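Local coordinates for protein BamaA.19900.a (Balamuthia mandrillaris, PDB 6VZZ) that probably phosphorylates glucose as a glucokinase and binds beta-D-glucopyranose in its sugar pocket, at residues 242-247 / 253-258; 156-161 / 178-183. All coordinates share one frame; numbering follows the deposited sequence.

Contact 1 of 2, residues 242-247 / 253-258. With CA (calcium ion), chain D; BGC (beta-D-glucopyranose), chain B.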
# COMPACT_ATOMS: atom_id res chain seq x y z
N GLU A 242 -14.48 17.70 10.58
CA GLU A 242 -14.75 19.03 10.06
C GLU A 242 -14.00 20.10 10.84
O GLU A 242 -13.58 21.11 10.26
CB GLU A 242 -16.25 19.31 10.08
CG GLU A 242 -17.03 18.52 9.04
CD GLU A 242 -18.54 18.71 9.15
OE1 GLU A 242 -19.28 17.96 8.46
OE2 GLU A 242 -19.00 19.60 9.90
N TYR A 243 -13.82 19.90 12.14
CA TYR A 243 -13.06 20.84 12.95
C TYR A 243 -11.60 20.88 12.51
O TYR A 243 -11.04 21.95 12.24
CB TYR A 243 -13.20 20.45 14.42
CG TYR A 243 -12.42 21.25 15.44
CD1 TYR A 243 -11.09 20.92 15.76
CD2 TYR A 243 -13.02 22.28 16.15
CE1 TYR A 243 -10.39 21.63 16.72
CE2 TYR A 243 -12.32 22.99 17.10
CZ TYR A 243 -11.01 22.67 17.39
OH TYR A 243 -10.34 23.38 18.35
N ILE A 244 -10.97 19.70 12.41
CA ILE A 244 -9.58 19.65 11.98
C ILE A 244 -9.44 20.13 10.54
O ILE A 244 -8.52 20.88 10.21
CB ILE A 244 -9.01 18.23 12.16
CG1 ILE A 244 -9.06 17.85 13.64
CG2 ILE A 244 -7.60 18.15 11.62
CD1 ILE A 244 -8.43 16.53 13.93
N SER A 245 -10.35 19.70 9.67
CA SER A 245 -10.30 20.15 8.28
C SER A 245 -10.42 21.66 8.20
O SER A 245 -9.79 22.30 7.36
CB SER A 245 -11.39 19.49 7.46
OG SER A 245 -11.35 19.96 6.13
N GLU A 246 -11.22 22.25 9.09
CA GLU A 246 -11.33 23.70 9.14
C GLU A 246 -10.00 24.33 9.54
O GLU A 246 -9.47 25.20 8.84
CB GLU A 246 -12.44 24.11 10.10
CG GLU A 246 -12.44 25.56 10.50
CD GLU A 246 -12.48 26.50 9.31
OE1 GLU A 246 -11.72 27.51 9.31
OE2 GLU A 246 -13.28 26.23 8.38
N LYS A 247 -9.42 23.89 10.66
CA LYS A 247 -8.26 24.58 11.20
C LYS A 247 -7.02 24.41 10.33
O LYS A 247 -6.20 25.32 10.24
CB LYS A 247 -7.99 24.12 12.63
N HIS A 253 -9.98 20.33 2.14
CA HIS A 253 -9.52 18.96 1.93
C HIS A 253 -9.98 18.07 3.08
O HIS A 253 -10.18 18.54 4.20
CB HIS A 253 -7.98 18.85 1.83
CG HIS A 253 -7.38 19.62 0.70
ND1 HIS A 253 -6.41 20.59 0.89
CD2 HIS A 253 -7.59 19.56 -0.64
CE1 HIS A 253 -6.06 21.10 -0.28
NE2 HIS A 253 -6.76 20.49 -1.22
N ALA A 254 -10.13 16.78 2.77
CA ALA A 254 -10.27 15.77 3.81
C ALA A 254 -8.93 15.57 4.50
O ALA A 254 -7.89 15.50 3.85
CB ALA A 254 -10.75 14.45 3.20
N ILE A 255 -8.96 15.47 5.83
CA ILE A 255 -7.70 15.46 6.58
C ILE A 255 -6.94 14.16 6.36
O ILE A 255 -7.50 13.13 5.96
CB ILE A 255 -7.95 15.72 8.08
CG1 ILE A 255 -8.53 14.49 8.78
CG2 ILE A 255 -8.89 16.89 8.27
CD1 ILE A 255 -8.64 14.68 10.29
N GLU A 256 -5.64 14.22 6.59
CA GLU A 256 -4.78 13.04 6.55
C GLU A 256 -4.84 12.33 7.88
O GLU A 256 -5.13 12.93 8.92
CB GLU A 256 -3.32 13.42 6.25
CG GLU A 256 -3.12 14.44 5.15
CD GLU A 256 -1.65 14.76 4.94
OE1 GLU A 256 -0.84 14.50 5.86
OE2 GLU A 256 -1.31 15.27 3.85
N TYR A 257 -4.55 11.02 7.85
CA TYR A 257 -4.49 10.27 9.10
C TYR A 257 -3.51 10.92 10.07
O TYR A 257 -3.77 10.97 11.28
CB TYR A 257 -4.11 8.81 8.84
CG TYR A 257 -5.28 7.92 8.49
CD1 TYR A 257 -6.18 7.49 9.46
CD2 TYR A 257 -5.50 7.50 7.17
CE1 TYR A 257 -7.25 6.68 9.14
CE2 TYR A 257 -6.57 6.69 6.85
CZ TYR A 257 -7.44 6.28 7.84
OH TYR A 257 -8.51 5.47 7.51
N GLU A 258 -2.40 11.46 9.55
CA GLU A 258 -1.41 12.13 10.40
C GLU A 258 -1.97 13.39 11.06
O GLU A 258 -1.44 13.83 12.09
CB GLU A 258 -0.16 12.48 9.58
CG GLU A 258 0.98 13.05 10.42
CD GLU A 258 2.26 13.29 9.63
OE1 GLU A 258 2.87 12.30 9.17
OE2 GLU A 258 2.65 14.47 9.46
CA CA D . -12.85 28.84 7.55
C2 BGC B . 6.79 11.62 6.88
C3 BGC B . 7.36 10.21 6.77
C4 BGC B . 7.91 9.77 8.11
C5 BGC B . 6.83 9.91 9.18
C6 BGC B . 7.29 9.54 10.57
C1 BGC B . 5.76 11.65 8.00
O1 BGC B . 5.15 12.89 8.09
O2 BGC B . 6.20 12.01 5.65
O3 BGC B . 8.36 10.16 5.76
O4 BGC B . 8.30 8.40 8.05
O5 BGC B . 6.40 11.28 9.22
O6 BGC B . 8.53 10.13 10.89

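Contact 2 of 2, residues 156-161 / 178-183. With CA (calcium ion), chain E.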
# COMPACT_ATOMS: atom_id res chain seq x y z
N SER A 156 17.04 -6.89 11.24
CA SER A 156 18.31 -7.25 11.87
C SER A 156 18.08 -7.99 13.19
O SER A 156 18.74 -9.01 13.46
CB SER A 156 19.13 -5.98 12.09
OG SER A 156 20.24 -6.25 12.92
N MET A 157 17.15 -7.52 14.01
CA MET A 157 16.90 -8.17 15.29
C MET A 157 16.18 -9.50 15.11
O MET A 157 16.38 -10.43 15.90
CB MET A 157 16.12 -7.25 16.21
CG MET A 157 16.87 -6.02 16.58
SD MET A 157 16.23 -5.27 18.07
CE MET A 157 17.55 -4.09 18.39
N ASN A 158 15.32 -9.60 14.09
CA ASN A 158 14.69 -10.88 13.82
C ASN A 158 15.72 -11.91 13.39
O ASN A 158 15.61 -13.09 13.75
CB ASN A 158 13.62 -10.71 12.75
CG ASN A 158 12.76 -11.95 12.60
OD1 ASN A 158 11.89 -12.20 13.43
ND2 ASN A 158 13.00 -12.72 11.55
N ALA A 159 16.75 -11.49 12.65
CA ALA A 159 17.76 -12.41 12.17
C ALA A 159 18.61 -12.99 13.30
O ALA A 159 19.08 -14.13 13.20
CB ALA A 159 18.65 -11.72 11.13
N SER A 160 18.84 -12.23 14.37
CA SER A 160 19.57 -12.73 15.52
C SER A 160 18.64 -13.16 16.65
O SER A 160 19.08 -13.25 17.80
CB SER A 160 20.58 -11.69 16.02
OG SER A 160 20.11 -10.37 15.80
N ASP A 161 17.37 -13.42 16.33
CA ASP A 161 16.39 -13.99 17.27
C ASP A 161 16.29 -13.16 18.55
O ASP A 161 16.26 -13.68 19.67
CB ASP A 161 16.73 -15.45 17.58
CG ASP A 161 16.05 -16.43 16.64
OD1 ASP A 161 14.86 -16.21 16.32
OD2 ASP A 161 16.69 -17.42 16.21
N LYS A 178 7.13 -16.73 21.39
CA LYS A 178 8.13 -15.67 21.46
C LYS A 178 8.15 -14.92 20.13
O LYS A 178 7.94 -15.51 19.07
CB LYS A 178 9.51 -16.26 21.76
N VAL A 179 8.35 -13.61 20.19
CA VAL A 179 8.19 -12.78 19.00
C VAL A 179 9.27 -13.14 17.98
O VAL A 179 10.47 -13.08 18.27
CB VAL A 179 8.22 -11.29 19.35
CG1 VAL A 179 8.09 -10.45 18.09
CG2 VAL A 179 7.08 -10.95 20.31
N THR A 180 8.83 -13.53 16.79
CA THR A 180 9.69 -13.86 15.66
C THR A 180 8.86 -13.62 14.41
O THR A 180 7.63 -13.77 14.43
CB THR A 180 10.20 -15.31 15.74
OG1 THR A 180 11.39 -15.45 14.96
CG2 THR A 180 9.15 -16.27 15.23
N LEU A 181 9.51 -13.24 13.32
CA LEU A 181 8.80 -12.88 12.09
C LEU A 181 8.86 -14.03 11.09
O LEU A 181 9.93 -14.59 10.84
CB LEU A 181 9.37 -11.61 11.47
CG LEU A 181 9.20 -10.36 12.33
CD1 LEU A 181 9.63 -9.13 11.55
CD2 LEU A 181 7.78 -10.21 12.79
N GLN A 182 7.70 -14.40 10.55
CA GLN A 182 7.62 -15.46 9.56
C GLN A 182 7.98 -14.90 8.19
O GLN A 182 8.13 -13.69 8.00
CB GLN A 182 6.22 -16.08 9.58
CG GLN A 182 5.84 -16.73 10.91
CD GLN A 182 6.81 -17.85 11.33
OE1 GLN A 182 7.25 -18.66 10.51
NE2 GLN A 182 7.14 -17.87 12.62
N PRO A 183 8.16 -15.77 7.19
CA PRO A 183 8.45 -15.21 5.84
C PRO A 183 7.18 -14.80 5.11
O PRO A 183 6.76 -15.39 4.10
CB PRO A 183 9.19 -16.37 5.15
CG PRO A 183 9.46 -17.39 6.21
CD PRO A 183 8.40 -17.22 7.24
CA CA E . 5.51 -16.27 2.17
O HOH W 1 7.57 -16.17 0.26
O HOH W 2 3.34 -17.08 1.79

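Contact 1 of 2, residues 242-247 / 253-258
Ser-245 and Ile-255 join the last turns of helix 234-249 to the loop that crosses beside it at a steep angle, a helix packed against the loop that follows it, in the actin-like ATPase fold of sugar kinases. It illustrates how one polar bond and one small apolar patch can join an irregular segment to a helix. Ser-245 OG, turned anti to the backbone N (chi1 179°), is carried toward His-253 O and donates to it at 2.7 Å. The C=O...donor angle is 159°. The donor lies 20° out of the carbonyl plane. Further along the loop, Ile-255 CG2 rests against the helix backbone, 3.5 Å from Ser-245 N. The two isoleucines cross at about a right angle, Ile-244 CG2 meeting Ile-255 CG2 at 3.8 Å, while Ile-255 CD1 lies against Ile-244 CG2 and CB. Ile-260 touches both side chains, and Ile-268 of helix 263-276 backs Ile-244; Pro-229 of the second subunit packs on Ser-245.

Beyond Ile-255 the loop runs on to the sugar, where Glu-258 OE1 accepts a hydrogen bond from glucose O1 at 2.6 Å. Arg-264 and Asn-116 hold its other oxygen, OE2. On the helix, Glu-246 grips a calcium ion with OE1 at 2.5 Å and OE2 at 2.8 Å.

Contact 2 of 2, residues 156-161 / 178-183
The carboxamide of Asn-158 presents one face to Leu-181, whose CB and CG lie over it, CB 3.6 Å from Asn-158 CG. Thr-180 OG1 stands off the opposite side of the carboxamide plane, near its oxygen, and the carboxylate of Asp-161 runs alongside the threonine side chain, pointing the same way. This flat group sits in the last turn of helix 146-159, which ends in a Schellman motif with Asp-161, at positive phi, as its C-prime residue. Asp-161 N bonds to Asn-158 O, and the amide of the next residue turns back to Met-157 O.

The contact is a worked example of a side-chain amide standing in for a backbone partner. Leu-181 N donates to Asn-158 OD1 at 2.6 Å, so a loop with no regular strand is pinned through its main chain. The bond is bent, 147° at the hydrogen, and the donor is displaced from the carbonyl plane toward the face that Leu-181 covers. With CG anti to the backbone N (chi1 -170°), Asn-158 reaches off the helix toward the loop. Asp-161 OD1 and Thr-180 OG1 are only neighbours, 3.8 Å apart.

Behind these first partners, Leu-163 touches both Asn-158 and Leu-181, and Phe-212 adds to the packing around the leucine. On the helix side, Ser-160 OG bonds to Ser-156 O at 3.0 Å, a side-chain link across the final turn. The contact thus ties the C-terminal end of a helix whose first residue, Asp-146, binds glucose to the loop leading into strand 186-191. Two residues past Leu-181 that loop reaches a calcium ion, which Asp-184 also binds along with two waters; Pro-183 supplies its carbonyl oxygen O at 2.5 Å.

How the contacts relate
After helix 16-25 the chain lays down the five-stranded sheet, with a small three-stranded one before its last strand, 141-145, then helix 146-159, at whose far end contact 2 begins. Contact 2 closes a loop of 16 residues containing strand 167-171, an outermost strand of the six-stranded sheet, and so ties that helix to the approach to strand 186-191. The chain then adds strands 186-191, 195-201 and 213-216 to that sheet before helix 234-249, where contact 1 closes a five-residue return on the way to helix 263-276. The loops lie in series, neither nesting nor crossing. Their centres are 38 Å apart, yet both belong to elements carrying glucose-binding residues, Asp-146 and Glu-258.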